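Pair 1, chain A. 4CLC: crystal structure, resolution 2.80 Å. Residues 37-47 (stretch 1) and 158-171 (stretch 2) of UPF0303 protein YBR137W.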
# COMPACT_ATOMS: atom_id res chain seq x y z
N GLN A 37 -4.17 -38.41 -1.27
CA GLN A 37 -3.36 -39.42 -1.92
C GLN A 37 -3.57 -39.37 -3.42
O GLN A 37 -2.61 -39.51 -4.21
CB GLN A 37 -3.70 -40.81 -1.37
CG GLN A 37 -2.75 -41.90 -1.83
CD GLN A 37 -1.29 -41.64 -1.45
OE1 GLN A 37 -1.00 -41.12 -0.37
NE2 GLN A 37 -0.37 -42.03 -2.32
N ASP A 38 -4.83 -39.18 -3.81
CA ASP A 38 -5.16 -38.90 -5.20
C ASP A 38 -4.29 -37.79 -5.73
O ASP A 38 -3.76 -37.87 -6.84
CB ASP A 38 -6.64 -38.54 -5.33
CG ASP A 38 -7.54 -39.72 -5.11
OD1 ASP A 38 -7.03 -40.86 -5.22
OD2 ASP A 38 -8.74 -39.53 -4.84
N ALA A 39 -4.12 -36.75 -4.93
CA ALA A 39 -3.26 -35.64 -5.31
C ALA A 39 -1.86 -36.14 -5.59
O ALA A 39 -1.28 -35.82 -6.62
CB ALA A 39 -3.24 -34.58 -4.22
N PHE A 40 -1.31 -36.92 -4.67
CA PHE A 40 0.08 -37.31 -4.78
C PHE A 40 0.26 -38.29 -5.94
O PHE A 40 1.25 -38.24 -6.68
CB PHE A 40 0.58 -37.93 -3.48
CG PHE A 40 2.03 -38.32 -3.52
CD1 PHE A 40 3.02 -37.35 -3.47
CD2 PHE A 40 2.40 -39.65 -3.64
CE1 PHE A 40 4.35 -37.69 -3.52
CE2 PHE A 40 3.73 -40.00 -3.70
CZ PHE A 40 4.71 -39.02 -3.63
N ASP A 41 -0.70 -39.20 -6.08
CA ASP A 41 -0.67 -40.14 -7.17
C ASP A 41 -0.72 -39.36 -8.47
O ASP A 41 0.16 -39.51 -9.32
CB ASP A 41 -1.81 -41.15 -7.06
CG ASP A 41 -1.63 -42.08 -5.88
OD1 ASP A 41 -0.46 -42.27 -5.45
OD2 ASP A 41 -2.65 -42.62 -5.36
N LEU A 42 -1.72 -38.49 -8.61
CA LEU A 42 -1.87 -37.71 -9.84
C LEU A 42 -0.63 -36.89 -10.18
O LEU A 42 -0.21 -36.84 -11.33
CB LEU A 42 -3.08 -36.79 -9.75
CG LEU A 42 -3.13 -35.78 -10.90
CD1 LEU A 42 -3.37 -36.51 -12.20
CD2 LEU A 42 -4.18 -34.73 -10.66
N GLY A 43 -0.04 -36.25 -9.18
CA GLY A 43 1.14 -35.43 -9.42
C GLY A 43 2.36 -36.21 -9.89
O GLY A 43 3.12 -35.72 -10.72
N THR A 44 2.56 -37.41 -9.35
CA THR A 44 3.76 -38.16 -9.71
C THR A 44 3.54 -38.82 -11.06
O THR A 44 4.45 -38.93 -11.87
CB THR A 44 4.17 -39.22 -8.63
OG1 THR A 44 3.06 -40.06 -8.30
CG2 THR A 44 4.65 -38.54 -7.37
N TYR A 45 2.29 -39.20 -11.30
CA TYR A 45 1.86 -39.69 -12.60
C TYR A 45 2.26 -38.72 -13.72
O TYR A 45 2.99 -39.08 -14.65
CB TYR A 45 0.35 -39.88 -12.57
CG TYR A 45 -0.25 -40.46 -13.82
CD1 TYR A 45 0.00 -41.77 -14.19
CD2 TYR A 45 -1.10 -39.71 -14.62
CE1 TYR A 45 -0.57 -42.32 -15.33
CE2 TYR A 45 -1.68 -40.24 -15.76
CZ TYR A 45 -1.41 -41.55 -16.11
OH TYR A 45 -1.97 -42.09 -17.24
N ILE A 46 1.80 -37.48 -13.59
CA ILE A 46 2.18 -36.42 -14.51
C ILE A 46 3.67 -36.20 -14.53
O ILE A 46 4.24 -35.86 -15.57
CB ILE A 46 1.49 -35.09 -14.12
CG1 ILE A 46 -0.02 -35.28 -14.07
CG2 ILE A 46 1.87 -33.98 -15.08
CD1 ILE A 46 -0.72 -34.05 -13.66
N ARG A 47 4.31 -36.37 -13.38
CA ARG A 47 5.73 -36.08 -13.30
C ARG A 47 6.45 -37.09 -14.17
O ARG A 47 7.37 -36.74 -14.91
CB ARG A 47 6.26 -36.12 -11.86
CG ARG A 47 7.74 -35.71 -11.75
CD ARG A 47 8.25 -35.84 -10.34
NE ARG A 47 9.67 -35.52 -10.26
CZ ARG A 47 10.63 -36.40 -10.47
NH1 ARG A 47 10.30 -37.65 -10.78
NH2 ARG A 47 11.91 -36.05 -10.38
N LEU A 158 -1.76 -29.30 -23.09
CA LEU A 158 -2.12 -30.61 -23.62
C LEU A 158 -1.74 -31.68 -22.61
O LEU A 158 -2.57 -32.51 -22.24
CB LEU A 158 -1.46 -30.87 -24.94
N MET A 159 -0.48 -31.63 -22.17
CA MET A 159 0.02 -32.54 -21.14
C MET A 159 -0.92 -32.55 -19.96
O MET A 159 -1.29 -33.62 -19.46
CB MET A 159 1.42 -32.14 -20.67
CG MET A 159 2.57 -33.01 -21.22
SD MET A 159 2.45 -34.81 -20.98
CE MET A 159 1.67 -34.95 -19.37
N ALA A 160 -1.34 -31.36 -19.56
CA ALA A 160 -2.31 -31.21 -18.49
C ALA A 160 -3.58 -32.00 -18.76
O ALA A 160 -3.93 -32.86 -17.98
CB ALA A 160 -2.65 -29.76 -18.28
N VAL A 161 -4.23 -31.73 -19.89
CA VAL A 161 -5.54 -32.32 -20.17
C VAL A 161 -5.47 -33.82 -20.43
O VAL A 161 -6.36 -34.60 -20.04
CB VAL A 161 -6.21 -31.65 -21.40
CG1 VAL A 161 -7.67 -32.06 -21.49
CG2 VAL A 161 -6.12 -30.14 -21.32
N SER A 162 -4.40 -34.22 -21.11
CA SER A 162 -4.26 -35.60 -21.54
C SER A 162 -4.07 -36.50 -20.33
O SER A 162 -4.82 -37.48 -20.14
CB SER A 162 -3.07 -35.74 -22.48
OG SER A 162 -2.86 -34.55 -23.20
N SER A 163 -3.07 -36.16 -19.52
CA SER A 163 -2.70 -36.96 -18.36
C SER A 163 -3.76 -36.86 -17.28
O SER A 163 -3.92 -37.76 -16.47
CB SER A 163 -1.34 -36.54 -17.81
OG SER A 163 -1.33 -35.18 -17.50
N LEU A 164 -4.49 -35.76 -17.28
CA LEU A 164 -5.60 -35.61 -16.37
C LEU A 164 -6.72 -36.59 -16.74
O LEU A 164 -7.28 -37.26 -15.88
CB LEU A 164 -6.09 -34.18 -16.40
CG LEU A 164 -6.86 -33.59 -15.24
CD1 LEU A 164 -6.20 -33.97 -13.92
CD2 LEU A 164 -6.79 -32.11 -15.46
N ILE A 165 -7.03 -36.67 -18.04
CA ILE A 165 -8.03 -37.62 -18.58
C ILE A 165 -7.52 -39.07 -18.55
O ILE A 165 -8.28 -40.00 -18.24
CB ILE A 165 -8.43 -37.26 -20.03
CG1 ILE A 165 -9.28 -35.99 -20.06
CG2 ILE A 165 -9.19 -38.39 -20.68
CD1 ILE A 165 -9.98 -35.77 -21.37
N ALA A 166 -6.24 -39.26 -18.88
CA ALA A 166 -5.62 -40.58 -18.72
C ALA A 166 -5.73 -41.09 -17.28
O ALA A 166 -6.17 -42.22 -17.06
CB ALA A 166 -4.18 -40.53 -19.14
N PHE A 167 -5.35 -40.25 -16.32
CA PHE A 167 -5.41 -40.62 -14.90
C PHE A 167 -6.84 -40.93 -14.47
O PHE A 167 -7.10 -41.89 -13.75
CB PHE A 167 -4.84 -39.51 -14.02
CG PHE A 167 -4.80 -39.86 -12.56
CD1 PHE A 167 -5.89 -39.61 -11.74
CD2 PHE A 167 -3.66 -40.42 -11.99
CE1 PHE A 167 -5.85 -39.93 -10.39
CE2 PHE A 167 -3.62 -40.74 -10.64
CZ PHE A 167 -4.71 -40.49 -9.84
N ALA A 168 -7.77 -40.09 -14.92
CA ALA A 168 -9.17 -40.29 -14.60
C ALA A 168 -9.64 -41.61 -15.19
O ALA A 168 -10.52 -42.28 -14.62
CB ALA A 168 -10.00 -39.15 -15.12
N ASN A 169 -9.02 -41.99 -16.31
CA ASN A 169 -9.45 -43.17 -17.04
C ASN A 169 -8.91 -44.46 -16.45
O ASN A 169 -9.24 -45.53 -16.94
CB ASN A 169 -9.07 -43.07 -18.53
CG ASN A 169 -10.28 -42.81 -19.44
OD1 ASN A 169 -11.42 -43.13 -19.12
ND2 ASN A 169 -10.02 -42.21 -20.60
N GLU A 170 -8.10 -44.38 -15.40
CA GLU A 170 -7.78 -45.62 -14.70
C GLU A 170 -8.63 -45.78 -13.45
O GLU A 170 -8.48 -45.04 -12.46
CB GLU A 170 -6.30 -45.70 -14.33
CG GLU A 170 -5.36 -45.45 -15.47
CD GLU A 170 -4.01 -46.11 -15.25
OE1 GLU A 170 -3.81 -46.77 -14.21
OE2 GLU A 170 -3.13 -45.94 -16.13
N SER A 171 -9.55 -46.74 -13.52
CA SER A 171 -10.27 -47.22 -12.35
C SER A 171 -10.82 -48.63 -12.62
O SER A 171 -10.93 -49.06 -13.77
CB SER A 171 -11.39 -46.25 -11.96
OG SER A 171 -10.84 -45.13 -11.27

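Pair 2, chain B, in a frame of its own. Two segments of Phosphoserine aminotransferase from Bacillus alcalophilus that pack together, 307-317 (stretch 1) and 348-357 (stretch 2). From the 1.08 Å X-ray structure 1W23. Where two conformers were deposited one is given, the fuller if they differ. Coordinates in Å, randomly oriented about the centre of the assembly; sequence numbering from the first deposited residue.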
# COMPACT_ATOMS: atom_id res chain seq x y z
N GLU B 307 -38.93 -1.60 3.24
CA GLU B 307 -39.35 -0.21 3.00
C GLU B 307 -38.96 0.73 4.14
O GLU B 307 -38.43 1.85 3.92
CB GLU B 307 -40.85 -0.18 2.75
CG GLU B 307 -41.24 -0.97 1.52
CD GLU B 307 -41.32 -2.48 1.60
OE1 GLU B 307 -41.46 -3.08 2.68
OE2 GLU B 307 -41.29 -3.15 0.55
N LEU B 308 -39.18 0.31 5.36
CA LEU B 308 -38.70 1.08 6.52
C LEU B 308 -37.21 1.17 6.57
O LEU B 308 -36.68 2.24 6.92
CB LEU B 308 -39.24 0.46 7.82
CG LEU B 308 -40.75 0.71 8.10
CD1 LEU B 308 -41.21 -0.21 9.23
CD2 LEU B 308 -40.94 2.16 8.45
N ASN B 309 -36.47 0.10 6.27
CA ASN B 309 -35.01 0.21 6.23
C ASN B 309 -34.62 1.34 5.26
O ASN B 309 -33.75 2.14 5.58
CB ASN B 309 -34.39 -1.08 5.67
CG ASN B 309 -34.07 -2.15 6.68
OD1 ASN B 309 -33.98 -1.91 7.89
ND2 ASN B 309 -33.83 -3.42 6.16
N GLN B 310 -35.21 1.34 4.07
CA GLN B 310 -34.86 2.34 3.06
C GLN B 310 -35.18 3.76 3.53
O GLN B 310 -34.37 4.68 3.36
CB GLN B 310 -35.59 2.03 1.74
CG GLN B 310 -35.33 0.74 1.04
CD GLN B 310 -36.45 0.32 0.04
OE1 GLN B 310 -37.53 0.85 -0.29
NE2 GLN B 310 -36.23 -0.86 -0.58
N GLN B 311 -36.34 3.92 4.15
CA GLN B 311 -36.77 5.22 4.62
C GLN B 311 -35.85 5.71 5.73
O GLN B 311 -35.46 6.90 5.74
CB GLN B 311 -38.22 5.14 5.09
CG GLN B 311 -39.21 4.96 3.95
CD GLN B 311 -40.57 4.48 4.47
OE1 GLN B 311 -40.85 4.43 5.66
NE2 GLN B 311 -41.40 4.12 3.49
N PHE B 312 -35.49 4.82 6.65
CA PHE B 312 -34.54 5.20 7.74
C PHE B 312 -33.21 5.61 7.18
O PHE B 312 -32.65 6.62 7.57
CB PHE B 312 -34.43 3.99 8.70
CG PHE B 312 -33.37 4.22 9.75
CD1 PHE B 312 -33.57 5.06 10.82
CD2 PHE B 312 -32.16 3.58 9.64
CE1 PHE B 312 -32.55 5.28 11.76
CE2 PHE B 312 -31.17 3.81 10.57
CZ PHE B 312 -31.35 4.67 11.62
N LEU B 313 -32.65 4.79 6.27
CA LEU B 313 -31.31 5.09 5.74
C LEU B 313 -31.33 6.39 4.94
O LEU B 313 -30.38 7.18 4.96
CB LEU B 313 -30.78 3.93 4.91
CG LEU B 313 -30.39 2.70 5.76
CD1 LEU B 313 -30.17 1.50 4.85
CD2 LEU B 313 -29.16 3.00 6.61
N ALA B 314 -32.45 6.68 4.23
CA ALA B 314 -32.56 7.94 3.51
C ALA B 314 -32.63 9.13 4.46
O ALA B 314 -32.01 10.15 4.19
CB ALA B 314 -33.78 7.92 2.56
N LYS B 315 -33.34 8.98 5.54
CA LYS B 315 -33.43 10.06 6.52
C LYS B 315 -32.08 10.27 7.15
O LYS B 315 -31.63 11.41 7.37
CB LYS B 315 -34.49 9.71 7.58
CG LYS B 315 -34.69 10.77 8.63
CD LYS B 315 -35.26 12.02 8.03
CE LYS B 315 -35.51 13.01 9.15
NZ LYS B 315 -35.87 14.35 8.59
N ALA B 316 -31.38 9.19 7.48
CA ALA B 316 -30.05 9.29 8.09
C ALA B 316 -29.13 10.07 7.14
O ALA B 316 -28.40 10.97 7.55
CB ALA B 316 -29.52 7.90 8.38
N LYS B 317 -29.14 9.74 5.86
CA LYS B 317 -28.28 10.43 4.91
C LYS B 317 -28.61 11.91 4.85
O LYS B 317 -27.70 12.78 4.83
CB LYS B 317 -28.36 9.79 3.52
CG LYS B 317 -27.37 10.27 2.49
CD LYS B 317 -27.50 9.55 1.13
CE LYS B 317 -26.22 9.54 0.33
NZ LYS B 317 -26.20 8.72 -0.92
N ALA B 348 -26.09 11.26 18.63
CA ALA B 348 -26.87 11.76 17.51
C ALA B 348 -27.63 10.60 16.82
O ALA B 348 -28.80 10.76 16.43
CB ALA B 348 -26.00 12.52 16.52
N LEU B 349 -26.96 9.45 16.65
CA LEU B 349 -27.62 8.29 16.06
C LEU B 349 -28.80 7.84 16.91
O LEU B 349 -29.88 7.55 16.36
CB LEU B 349 -26.61 7.18 15.80
CG LEU B 349 -27.21 5.89 15.21
CD1 LEU B 349 -27.85 6.15 13.86
CD2 LEU B 349 -26.13 4.84 15.06
N ARG B 350 -28.62 7.77 18.22
CA ARG B 350 -29.74 7.43 19.12
C ARG B 350 -30.90 8.40 18.89
O ARG B 350 -32.06 7.97 18.78
CB ARG B 350 -29.27 7.44 20.56
CG ARG B 350 -30.41 7.46 21.56
CD ARG B 350 -29.89 7.28 22.99
NE ARG B 350 -30.88 7.34 24.02
CZ ARG B 350 -31.58 6.29 24.45
NH1 ARG B 350 -31.41 5.05 23.95
NH2 ARG B 350 -32.48 6.56 25.41
N GLU B 351 -30.64 9.69 18.83
CA GLU B 351 -31.70 10.67 18.68
C GLU B 351 -32.42 10.49 17.33
O GLU B 351 -33.66 10.55 17.24
CB GLU B 351 -31.09 12.09 18.83
CG GLU B 351 -30.70 12.33 20.31
CD GLU B 351 -29.95 13.57 20.63
OE1 GLU B 351 -29.63 13.85 21.82
OE2 GLU B 351 -29.66 14.36 19.69
N LEU B 352 -31.67 10.24 16.25
CA LEU B 352 -32.27 9.96 14.96
C LEU B 352 -33.17 8.75 15.05
O LEU B 352 -34.30 8.75 14.53
CB LEU B 352 -31.15 9.70 13.94
CG LEU B 352 -31.55 9.25 12.54
CD1 LEU B 352 -31.74 10.43 11.60
CD2 LEU B 352 -30.48 8.42 11.83
N MET B 353 -32.66 7.69 15.66
CA MET B 353 -33.40 6.44 15.77
C MET B 353 -34.70 6.61 16.57
O MET B 353 -35.77 6.06 16.20
CB MET B 353 -32.54 5.33 16.37
CG MET B 353 -31.44 4.87 15.41
SD MET B 353 -30.22 3.75 16.10
CE MET B 353 -31.17 2.20 16.21
N ILE B 354 -34.64 7.33 17.67
CA ILE B 354 -35.83 7.54 18.51
C ILE B 354 -36.85 8.35 17.73
O ILE B 354 -38.04 8.02 17.70
CB ILE B 354 -35.46 8.18 19.85
CG1 ILE B 354 -34.67 7.20 20.71
CG2 ILE B 354 -36.73 8.67 20.59
CD1 ILE B 354 -34.05 7.81 21.93
N GLN B 355 -36.40 9.43 17.10
CA GLN B 355 -37.32 10.29 16.36
C GLN B 355 -37.96 9.54 15.20
O GLN B 355 -39.17 9.67 14.96
CB GLN B 355 -36.60 11.58 15.91
CG GLN B 355 -37.47 12.54 15.08
CD GLN B 355 -36.70 13.72 14.49
OE1 GLN B 355 -35.88 14.40 15.12
NE2 GLN B 355 -36.91 13.99 13.21
N PHE B 356 -37.18 8.74 14.49
CA PHE B 356 -37.75 8.02 13.32
C PHE B 356 -38.81 7.04 13.79
O PHE B 356 -39.87 6.91 13.18
CB PHE B 356 -36.61 7.34 12.54
CG PHE B 356 -37.09 6.73 11.25
CD1 PHE B 356 -37.14 7.51 10.10
CD2 PHE B 356 -37.51 5.42 11.22
CE1 PHE B 356 -37.67 6.95 8.95
CE2 PHE B 356 -38.01 4.85 10.05
CZ PHE B 356 -38.09 5.62 8.92
N LYS B 357 -38.56 6.32 14.87
CA LYS B 357 -39.52 5.41 15.46
C LYS B 357 -40.78 6.12 15.88
O LYS B 357 -41.90 5.70 15.56
CB LYS B 357 -38.87 4.70 16.66
CG LYS B 357 -39.78 3.79 17.46
CD LYS B 357 -39.05 3.34 18.73
CE LYS B 357 -38.94 4.39 19.86
NZ LYS B 357 -38.35 3.86 21.13

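Pair 1 and pair 2 each consist of two helices that pack at a steep angle, their N-to-C directions 127° apart in pair 1 and 133° apart in pair 2, with axes approaching to 10.1 and 11.0 Å. Fourteen central residues superpose with an RMSD of 0.4 Å. Neither interface contains a hydrogen bond between its helices, so both rest on the fit of side chains, and they bury similar areas, 472 and 429 Å².

The common anchor is a phenylalanine on the second helix, A:Phe167 matching B:Phe356. Both point toward the partner helix with chi1 in the t well, and their side-chain centres lie 0.6 Å apart after superposition. Each enters a hole made by four residues of the first helix: A:Asp38, A:Asp41, A:Leu42 and A:Tyr45 in pair 1, B:Leu308, B:Gln311, B:Phe312 and B:Lys315 in pair 2. A flat, rigid ring suits this hole because it can lie against the backbone: A:Leu42 N is 3.6 Å from A:Phe167 CE2, and B:Phe312 N is 3.5 Å from B:Phe356 CZ.

The walls of the hole differ in chemistry. A:Asp38 matches B:Leu308, and both come nearest through the backbone, A:Asp38 O lying 4.1 Å from A:Phe167 CZ and B:Leu308 O 4.2 Å from B:Phe356 CZ. The leucine side chain adds an apolar contact, B:Leu308 CD2 to B:Phe356 CE2 at 4.3 Å, while that of A:Asp38 comes no closer than 5.2 Å to the second helix. A:Asp41 and B:Gln311 can both serve despite their polar ends, since each offers a methylene: A:Asp41 CB is 4.0 Å from A:Phe167 CE2, and B:Gln311 CB is 3.9 Å from B:Phe356 CZ.

At the next position A:Leu42 places CD1 over the face of A:Phe167, 4.0 Å from the ring centroid, and CD2 3.9 Å from A:Leu164 CD1. Its counterpart, B:Phe312, turns its ring edge to the face of B:Phe356, with centroids 5.5 Å apart and planes at 77°. Like A:Leu42 with A:Leu164, it also packs on the matched residue, with B:Phe312 CZ 3.8 Å from B:Met353 CG.

Pair 1 has its own edge-to-face pair, but at another position and with the roles changed: the edge of A:Phe167 meets the face of A:Tyr45, centroids again 5.5 Å apart. The tyrosine also reaches across the second helix, its OH 3.3 Å from A:Ala166 CB, where the short side chain of A:Ala166 packs against the edge of the tyrosine ring. B:Lys315 replaces this ring with a flexible chain whose aliphatic part does the packing, CB lying 4.3 Å from B:Phe356 CD1 and CG 4.2 Å from B:Leu352 CD1.

The last inward positions exchange bulk between helices. In pair 1 the large A:Ile46 faces the small A:Ser163, with CG1 3.7 Å from OG; that hydroxyl is satisfied within its own helix by donating to A:Met159 O at 2.5 Å. In pair 2 the small B:Ala316 faces the large B:Leu352, CB to CD2 at 3.6 Å. Either way, one large and one small residue fill the space.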